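Local coordinates for protein dehydroquinate synthase (Thermus thermophilus, PDB 1UJN) that probably converts 3-deoxy-D-arabino-heptulosonate 7-phosphate to 3-dehydroquinate, using NAD(+) and one divalent metal ion, in the second step of chorismate biosynthesis, at residues Ala32-Arg37 and His54-Pro59; Gly170-Phe175 and Ala250-Leu255; His177-Gly182 and Leu227-Thr232. All blocks are in the same frame, centred on the assembly; numbering follows the deposited sequence.

Interaction 1 (Ala32-Arg37 and His54-Pro59); sequences ALLFDR and HLLGLP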
loop_
_atom_site.group_PDB
_atom_site.type_symbol
_atom_site.label_atom_id
_atom_site.label_comp_id
_atom_site.label_asym_id
_atom_site.label_seq_id
_atom_site.Cartn_x
_atom_site.Cartn_y
_atom_site.Cartn_z
ATOM N N ALA A 32 -1.535 -14.242 13.066
ATOM C CA ALA A 32 -0.103 -14.458 13.188
ATOM C C ALA A 32 0.400 -13.309 14.049
ATOM O O ALA A 32 -0.219 -12.243 14.081
ATOM C CB ALA A 32 0.560 -14.431 11.813
ATOM N N LEU A 33 1.505 -13.519 14.754
ATOM C CA LEU A 33 2.032 -12.477 15.621
ATOM C C LEU A 33 3.515 -12.252 15.361
ATOM O O LEU A 33 4.309 -13.189 15.364
ATOM C CB LEU A 33 1.786 -12.848 17.097
ATOM C CG LEU A 33 2.113 -11.817 18.190
ATOM C CD1 LEU A 33 1.309 -12.141 19.450
ATOM C CD2 LEU A 33 3.613 -11.821 18.488
ATOM N N LEU A 34 3.860 -10.992 15.108
ATOM C CA LEU A 34 5.226 -10.558 14.845
ATOM C C LEU A 34 5.677 -9.798 16.096
ATOM O O LEU A 34 4.944 -8.937 16.597
ATOM C CB LEU A 34 5.227 -9.621 13.632
ATOM C CG LEU A 34 6.564 -9.134 13.083
ATOM C CD1 LEU A 34 7.305 -10.318 12.474
ATOM C CD2 LEU A 34 6.332 -8.043 12.030
ATOM N N PHE A 35 6.877 -10.088 16.597
ATOM C CA PHE A 35 7.347 -9.418 17.808
ATOM C C PHE A 35 8.843 -9.116 17.864
ATOM O O PHE A 35 9.647 -9.764 17.203
ATOM C CB PHE A 35 6.977 -10.264 19.035
ATOM C CG PHE A 35 7.701 -11.590 19.107
ATOM C CD1 PHE A 35 8.906 -11.708 19.798
ATOM C CD2 PHE A 35 7.178 -12.716 18.479
ATOM C CE1 PHE A 35 9.579 -12.930 19.865
ATOM C CE2 PHE A 35 7.843 -13.946 18.537
ATOM C CZ PHE A 35 9.046 -14.053 19.233
ATOM N N ASP A 36 9.188 -8.114 18.670
ATOM C CA ASP A 36 10.572 -7.707 18.893
ATOM C C ASP A 36 11.096 -8.731 19.904
ATOM O O ASP A 36 10.503 -8.893 20.962
ATOM C CB ASP A 36 10.596 -6.302 19.509
ATOM C CG ASP A 36 12.003 -5.813 19.817
ATOM O OD1 ASP A 36 12.868 -6.640 20.169
ATOM O OD2 ASP A 36 12.238 -4.590 19.721
ATOM N N ARG A 37 12.181 -9.427 19.575
ATOM C CA ARG A 37 12.748 -10.437 20.478
ATOM C C ARG A 37 12.879 -9.927 21.909
ATOM O O ARG A 37 12.791 -10.703 22.860
ATOM C CB ARG A 37 14.128 -10.888 19.987
ATOM C CG ARG A 37 14.150 -11.484 18.590
ATOM C CD ARG A 37 15.582 -11.788 18.163
ATOM N NE ARG A 37 15.682 -12.225 16.772
ATOM C CZ ARG A 37 15.166 -13.355 16.297
ATOM N NH1 ARG A 37 14.505 -14.178 17.101
ATOM N NH2 ARG A 37 15.314 -13.663 15.015
ATOM N N HIS A 54 0.869 -18.850 15.330
ATOM C CA HIS A 54 1.995 -18.511 14.464
ATOM C C HIS A 54 2.702 -17.258 14.965
ATOM O O HIS A 54 2.126 -16.169 14.948
ATOM C CB HIS A 54 1.501 -18.280 13.036
ATOM C CG HIS A 54 0.670 -19.401 12.498
ATOM N ND1 HIS A 54 1.136 -20.695 12.404
ATOM C CD2 HIS A 54 -0.603 -19.425 12.036
ATOM C CE1 HIS A 54 0.186 -21.468 11.910
ATOM N NE2 HIS A 54 -0.880 -20.723 11.678
ATOM N N LEU A 55 3.947 -17.418 15.408
ATOM C CA LEU A 55 4.727 -16.294 15.924
ATOM C C LEU A 55 6.097 -16.202 15.275
ATOM O O LEU A 55 6.741 -17.219 15.033
ATOM C CB LEU A 55 4.924 -16.420 17.437
ATOM C CG LEU A 55 3.730 -16.292 18.384
ATOM C CD1 LEU A 55 2.886 -17.555 18.338
ATOM C CD2 LEU A 55 4.250 -16.055 19.795
ATOM N N LEU A 56 6.540 -14.975 15.008
ATOM C CA LEU A 56 7.844 -14.737 14.402
ATOM C C LEU A 56 8.522 -13.599 15.147
ATOM O O LEU A 56 7.970 -12.492 15.249
ATOM C CB LEU A 56 7.702 -14.364 12.920
ATOM C CG LEU A 56 9.024 -14.019 12.217
ATOM C CD1 LEU A 56 9.919 -15.261 12.168
ATOM C CD2 LEU A 56 8.759 -13.507 10.810
ATOM N N GLY A 57 9.712 -13.881 15.676
ATOM C CA GLY A 57 10.466 -12.884 16.413
ATOM C C GLY A 57 11.480 -12.197 15.523
ATOM O O GLY A 57 12.063 -12.816 14.634
ATOM N N LEU A 58 11.687 -10.909 15.757
ATOM C CA LEU A 58 12.623 -10.139 14.960
ATOM C C LEU A 58 13.414 -9.193 15.840
ATOM O O LEU A 58 12.955 -8.791 16.908
ATOM C CB LEU A 58 11.872 -9.301 13.921
ATOM C CG LEU A 58 10.954 -9.959 12.897
ATOM C CD1 LEU A 58 10.223 -8.872 12.128
ATOM C CD2 LEU A 58 11.754 -10.835 11.958
ATOM N N PRO A 59 14.637 -8.851 15.419
ATOM C CA PRO A 59 15.414 -7.924 16.239
ATOM C C PRO A 59 14.800 -6.550 15.995
ATOM O O PRO A 59 14.430 -6.230 14.864
ATOM C CB PRO A 59 16.822 -8.028 15.650
ATOM C CG PRO A 59 16.861 -9.430 15.109
ATOM C CD PRO A 59 15.502 -9.546 14.449
#

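Interaction 2 (Gly170-Phe175 and Ala250-Leu255); sequences GLVEAF and AVAYGL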
loop_
_atom_site.group_PDB
_atom_site.type_symbol
_atom_site.label_atom_id
_atom_site.label_comp_id
_atom_site.label_asym_id
_atom_site.label_seq_id
_atom_site.Cartn_x
_atom_site.Cartn_y
_atom_site.Cartn_z
ATOM N N GLY A 170 10.383 8.791 24.616
ATOM C CA GLY A 170 8.958 8.905 24.366
ATOM C C GLY A 170 8.323 10.061 25.114
ATOM O O GLY A 170 7.381 10.693 24.623
ATOM N N LEU A 171 8.828 10.354 26.307
ATOM C CA LEU A 171 8.269 11.449 27.080
ATOM C C LEU A 171 8.550 12.788 26.402
ATOM O O LEU A 171 7.840 13.759 26.631
ATOM C CB LEU A 171 8.826 11.441 28.506
ATOM C CG LEU A 171 8.562 10.138 29.273
ATOM C CD1 LEU A 171 8.804 10.360 30.758
ATOM C CD2 LEU A 171 7.136 9.677 29.042
ATOM N N VAL A 172 9.586 12.833 25.565
ATOM C CA VAL A 172 9.925 14.061 24.848
ATOM C C VAL A 172 8.814 14.380 23.853
ATOM O O VAL A 172 8.405 15.532 23.708
ATOM C CB VAL A 172 11.261 13.925 24.077
ATOM C CG1 VAL A 172 11.461 15.128 23.150
ATOM C CG2 VAL A 172 12.415 13.826 25.062
ATOM N N GLU A 173 8.328 13.346 23.173
ATOM C CA GLU A 173 7.265 13.502 22.194
ATOM C C GLU A 173 5.988 13.996 22.877
ATOM O O GLU A 173 5.238 14.793 22.308
ATOM C CB GLU A 173 6.995 12.166 21.501
ATOM C CG GLU A 173 6.760 12.274 20.001
ATOM C CD GLU A 173 8.012 12.683 19.236
ATOM O OE1 GLU A 173 8.732 11.790 18.741
ATOM O OE2 GLU A 173 8.281 13.896 19.135
ATOM N N ALA A 174 5.742 13.515 24.093
ATOM C CA ALA A 174 4.563 13.923 24.854
ATOM C C ALA A 174 4.714 15.407 25.198
ATOM O O ALA A 174 3.762 16.188 25.110
ATOM C CB ALA A 174 4.451 13.092 26.129
ATOM N N PHE A 175 5.927 15.777 25.591
ATOM C CA PHE A 175 6.264 17.150 25.944
ATOM C C PHE A 175 5.955 18.035 24.742
ATOM O O PHE A 175 5.403 19.127 24.878
ATOM C CB PHE A 175 7.755 17.233 26.281
ATOM C CG PHE A 175 8.208 18.593 26.727
ATOM C CD1 PHE A 175 8.316 18.894 28.082
ATOM C CD2 PHE A 175 8.533 19.570 25.795
ATOM C CE1 PHE A 175 8.745 20.152 28.506
ATOM C CE2 PHE A 175 8.965 20.835 26.205
ATOM C CZ PHE A 175 9.070 21.124 27.564
ATOM N N ALA A 250 17.081 13.948 19.433
ATOM C CA ALA A 250 17.174 14.947 18.380
ATOM C C ALA A 250 16.009 15.925 18.492
ATOM O O ALA A 250 16.176 17.131 18.304
ATOM C CB ALA A 250 17.161 14.272 17.019
ATOM N N VAL A 251 14.826 15.398 18.793
ATOM C CA VAL A 251 13.651 16.244 18.941
ATOM C C VAL A 251 13.848 17.219 20.097
ATOM O O VAL A 251 13.526 18.402 19.976
ATOM C CB VAL A 251 12.385 15.408 19.202
ATOM C CG1 VAL A 251 11.217 16.328 19.569
ATOM C CG2 VAL A 251 12.040 14.596 17.956
ATOM N N ALA A 252 14.381 16.727 21.212
ATOM C CA ALA A 252 14.613 17.576 22.375
ATOM C C ALA A 252 15.510 18.752 21.994
ATOM O O ALA A 252 15.246 19.899 22.379
ATOM C CB ALA A 252 15.251 16.770 23.498
ATOM N N TYR A 253 16.570 18.459 21.242
ATOM C CA TYR A 253 17.501 19.494 20.790
ATOM C C TYR A 253 16.775 20.469 19.862
ATOM O O TYR A 253 17.001 21.676 19.920
ATOM C CB TYR A 253 18.685 18.865 20.042
ATOM C CG TYR A 253 19.763 18.295 20.939
ATOM C CD1 TYR A 253 20.198 16.975 20.793
ATOM C CD2 TYR A 253 20.380 19.087 21.904
ATOM C CE1 TYR A 253 21.228 16.465 21.587
ATOM C CE2 TYR A 253 21.408 18.589 22.700
ATOM C CZ TYR A 253 21.829 17.279 22.533
ATOM O OH TYR A 253 22.866 16.800 23.301
ATOM N N GLY A 254 15.901 19.933 19.013
ATOM C CA GLY A 254 15.145 20.761 18.086
ATOM C C GLY A 254 14.155 21.658 18.812
ATOM O O GLY A 254 13.864 22.767 18.362
ATOM N N LEU A 255 13.643 21.179 19.942
ATOM C CA LEU A 255 12.692 21.957 20.735
ATOM C C LEU A 255 13.363 23.187 21.329
ATOM O O LEU A 255 12.748 24.253 21.439
ATOM C CB LEU A 255 12.102 21.097 21.851
ATOM C CG LEU A 255 11.190 19.969 21.366
ATOM C CD1 LEU A 255 10.675 19.174 22.555
ATOM C CD2 LEU A 255 10.030 20.559 20.585
#

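Interaction 3 (His177-Gly182 and Leu227-Thr232); sequences HGLIAG and LNLGHT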
loop_
_atom_site.group_PDB
_atom_site.type_symbol
_atom_site.label_atom_id
_atom_site.label_comp_id
_atom_site.label_asym_id
_atom_site.label_seq_id
_atom_site.Cartn_x
_atom_site.Cartn_y
_atom_site.Cartn_z
ATOM N N HIS A 177 3.774 17.499 22.392
ATOM C CA HIS A 177 2.320 17.643 22.273
ATOM C C HIS A 177 1.838 18.711 23.251
ATOM O O HIS A 177 0.875 19.434 22.975
ATOM C CB HIS A 177 1.598 16.329 22.595
ATOM C CG HIS A 177 1.873 15.225 21.626
ATOM N ND1 HIS A 177 1.507 13.917 21.862
ATOM C CD2 HIS A 177 2.488 15.232 20.418
ATOM C CE1 HIS A 177 1.882 13.167 20.841
ATOM N NE2 HIS A 177 2.479 13.939 19.953
ATOM N N GLY A 178 2.506 18.790 24.399
ATOM C CA GLY A 178 2.147 19.774 25.406
ATOM C C GLY A 178 2.302 21.181 24.863
ATOM O O GLY A 178 1.427 22.034 25.049
ATOM N N LEU A 179 3.416 21.425 24.181
ATOM C CA LEU A 179 3.677 22.734 23.600
ATOM C C LEU A 179 2.692 23.027 22.467
ATOM O O LEU A 179 2.242 24.162 22.300
ATOM C CB LEU A 179 5.109 22.797 23.064
ATOM C CG LEU A 179 6.233 22.711 24.099
ATOM C CD1 LEU A 179 7.576 22.689 23.387
ATOM C CD2 LEU A 179 6.149 23.899 25.050
ATOM N N ILE A 180 2.358 21.999 21.693
ATOM C CA ILE A 180 1.437 22.151 20.574
ATOM C C ILE A 180 0.004 22.449 21.025
ATOM O O ILE A 180 -0.646 23.353 20.497
ATOM C CB ILE A 180 1.425 20.885 19.692
ATOM C CG1 ILE A 180 2.794 20.698 19.030
ATOM C CG2 ILE A 180 0.348 21.000 18.625
ATOM C CD1 ILE A 180 2.918 19.423 18.221
ATOM N N ALA A 181 -0.480 21.696 22.007
ATOM C CA ALA A 181 -1.843 21.875 22.503
ATOM C C ALA A 181 -1.985 22.966 23.564
ATOM O O ALA A 181 -3.072 23.519 23.750
ATOM C CB ALA A 181 -2.365 20.552 23.056
ATOM N N GLY A 182 -0.891 23.278 24.251
ATOM C CA GLY A 182 -0.947 24.277 25.302
ATOM C C GLY A 182 -1.332 23.585 26.598
ATOM O O GLY A 182 -1.874 24.201 27.516
ATOM N N LEU A 227 2.885 19.152 14.434
ATOM C CA LEU A 227 3.499 17.966 15.022
ATOM C C LEU A 227 4.972 17.900 14.626
ATOM O O LEU A 227 5.751 17.139 15.204
ATOM C CB LEU A 227 2.769 16.705 14.547
ATOM C CG LEU A 227 1.298 16.578 14.959
ATOM C CD1 LEU A 227 0.641 15.450 14.183
ATOM C CD2 LEU A 227 1.205 16.328 16.457
ATOM N N ASN A 228 5.353 18.704 13.639
ATOM C CA ASN A 228 6.740 18.728 13.188
ATOM C C ASN A 228 7.583 19.707 13.993
ATOM O O ASN A 228 8.698 20.052 13.598
ATOM C CB ASN A 228 6.809 19.076 11.700
ATOM C CG ASN A 228 6.213 17.989 10.825
ATOM O OD1 ASN A 228 6.580 16.815 10.937
ATOM N ND2 ASN A 228 5.289 18.371 9.948
ATOM N N LEU A 229 7.045 20.156 15.124
ATOM C CA LEU A 229 7.758 21.085 15.996
ATOM C C LEU A 229 9.082 20.457 16.438
ATOM O O LEU A 229 9.098 19.346 16.968
ATOM C CB LEU A 229 6.905 21.408 17.226
ATOM C CG LEU A 229 7.513 22.286 18.326
ATOM C CD1 LEU A 229 7.813 23.688 17.787
ATOM C CD2 LEU A 229 6.546 22.357 19.497
ATOM N N GLY A 230 10.182 21.171 16.207
ATOM C CA GLY A 230 11.497 20.679 16.591
ATOM C C GLY A 230 12.088 19.621 15.672
ATOM O O GLY A 230 13.205 19.152 15.900
ATOM N N HIS A 231 11.357 19.256 14.623
ATOM C CA HIS A 231 11.824 18.228 13.697
ATOM C C HIS A 231 12.712 18.698 12.545
ATOM O O HIS A 231 13.423 17.889 11.950
ATOM C CB HIS A 231 10.632 17.454 13.129
ATOM C CG HIS A 231 10.030 16.475 14.091
ATOM N ND1 HIS A 231 9.487 16.853 15.301
ATOM C CD2 HIS A 231 9.881 15.131 14.016
ATOM C CE1 HIS A 231 9.025 15.785 15.928
ATOM N NE2 HIS A 231 9.252 14.727 15.170
ATOM N N THR A 232 12.677 19.987 12.222
ATOM C CA THR A 232 13.506 20.497 11.132
ATOM C C THR A 232 14.979 20.400 11.523
ATOM O O THR A 232 15.800 19.869 10.772
ATOM C CB THR A 232 13.157 21.965 10.791
ATOM O OG1 THR A 232 11.771 22.055 10.434
ATOM C CG2 THR A 232 13.998 22.450 9.617
#

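Interaction 1 (Ala32-Arg37 and His54-Pro59)
L33 is tied to the neighbouring strand at both of its backbone polar atoms: its N donates to H54 O at 2.7 Å, and its O accepts L56 N at 2.9 Å. F35 does the same two residues on, giving its N to L56 O (3.0 Å) and taking L58 N on its O (2.8 Å). The ladder ends where R37 N reaches L58 O, also at 2.8 Å. H54 O, L56 O and L58 O thus each have an N-H donor, and CA-H groups of A32, L34 and D36 approach the same three oxygens. The residues in between, A32, L34 and D36, turn their backbone polar groups the other way, to T87, L89 and V91 of strand 87-92. This is a parallel beta-alpha-beta crossover, strand 31-36, helix 40-50 and strand 55-58, at one border of the Rossmann-like sheet of the N-terminal domain. Helix 40-50 lies over the face carrying L33, F35 and L55; L34, L56 and L58 meet helices 67-80 and 94-106. With CG between the backbone N and the carbonyl carbon (chi1 67°), the F35 ring leans across the strands, one face over G57 CA, which sits 3.5 Å from the ring centroid. L55 CB comes to the ring's edge at CE2. An alanine in place of F35 would probably leave G57 CA without the ring over it and open a gap beside helix 40-50. The carboxylate of D36 uses OD1 to accept R38 N, while the R37 guanidinium lies with one face over G57 O and P59 CG at its edge, 3.5 Å from NE.

Interaction 2 (Gly170-Phe175 and Ala250-Leu255)
V172 pushes its CG1 methyl into a hollow on the opposite helix made by V251, A252 and L255. The nearest wall is V251 CG1, 3.8 Å from V172 CG1; A252 CB, at 4.1 Å from V172 CG1, forms the shallow part, and L255 CD1 closes the end. CG1 can enter because it stands anti to the backbone N (chi1 170°), and V251 carries its own CG1 in the same way. The two valine side chains pass alongside one another, pointing in opposite directions. The fit is mutual: L255 CD1 is a bump in its turn, set into the notch between V172 and F175, where it lies 3.9 Å from F175 CD2. One turn earlier, V251 CG1 fills the space between V172 and the carboxylate of E173, with E173 OE2 at 3.8 Å. E173 starts off pointing away from this helix, but its chain bends at chi2 (68°) and brings the carboxylate back across V251 at about a right angle. OE2 has its polar partner one turn further along, in a salt bridge with K176, and rests against V251 as an apolar flank. The helix axes run 9.6 Å apart and 33° from parallel, with V172 and A252 the closest pair of CA atoms. L281 of helix 271-281 touches both V172 and A252. The arrangement is that of the mainly helical C-terminal domain of dehydroquinate synthases, where two packed helices present part of a metal site: E173 here, with H247 on the other helix and H231 nearby, probably binds the divalent ion.

Interaction 3 (His177-Gly182 and Leu227-Thr232)
L229, which packs on the end of helix 164-181, offers its carbonyl O to the side chain of H231, ND1 donating at 3.0 Å. The oxygen lies in the plane of the imidazole, whereas the donor stands well above the carbonyl plane, 59° out of it. This bond fixes the rotation of the ring and leaves the other nitrogen, NE2, for the metal that H231 is predicted to bind. The contact itself is apolar. L229 CD2 drops between two neighbours, L179 CB at 3.9 Å and I180 CG1 at 4.1 Å, the L229 side chain crossing that of L179 at about a right angle. I180 extends further, CD1 anti to CA (chi2 176°), so that this methyl rests 3.6 Å from L227 CA. L227 CD2 meets the same methyl at 4.0 Å and reaches the H177 ring obliquely, in a looser contact; ND1 of that ring is bound to A206 O. K176 NZ, from the same helix as H177, donates to L227 O. Around this, helix 199-216 packs on H177 through V209 and K210, V312 and P314 of strand 311-314 meet L229, and the loop 227-230 leads straight into helix 231-240.

Interactions 2 and 3 form one continuous body, their centres 9 Å apart: both use helix 164-181, and L255 CD2 of interaction 2 lies 3.8 Å from L229 CG of interaction 3. They also meet at the predicted metal site, where E173 OE2 comes within 3.8 Å of H231 CE1; H247 would complete the set of ligands. Interaction 1 stands apart in the nucleotide-binding domain, its centre 29 Å from that of interaction 2 and 33 Å from that of interaction 3, without touching either. It approaches the predicted cofactor site at D36, whose side chain is about 6 Å from that of T118, a predicted NAD(+) binder. In this family the active site lies in the cleft between the two domains.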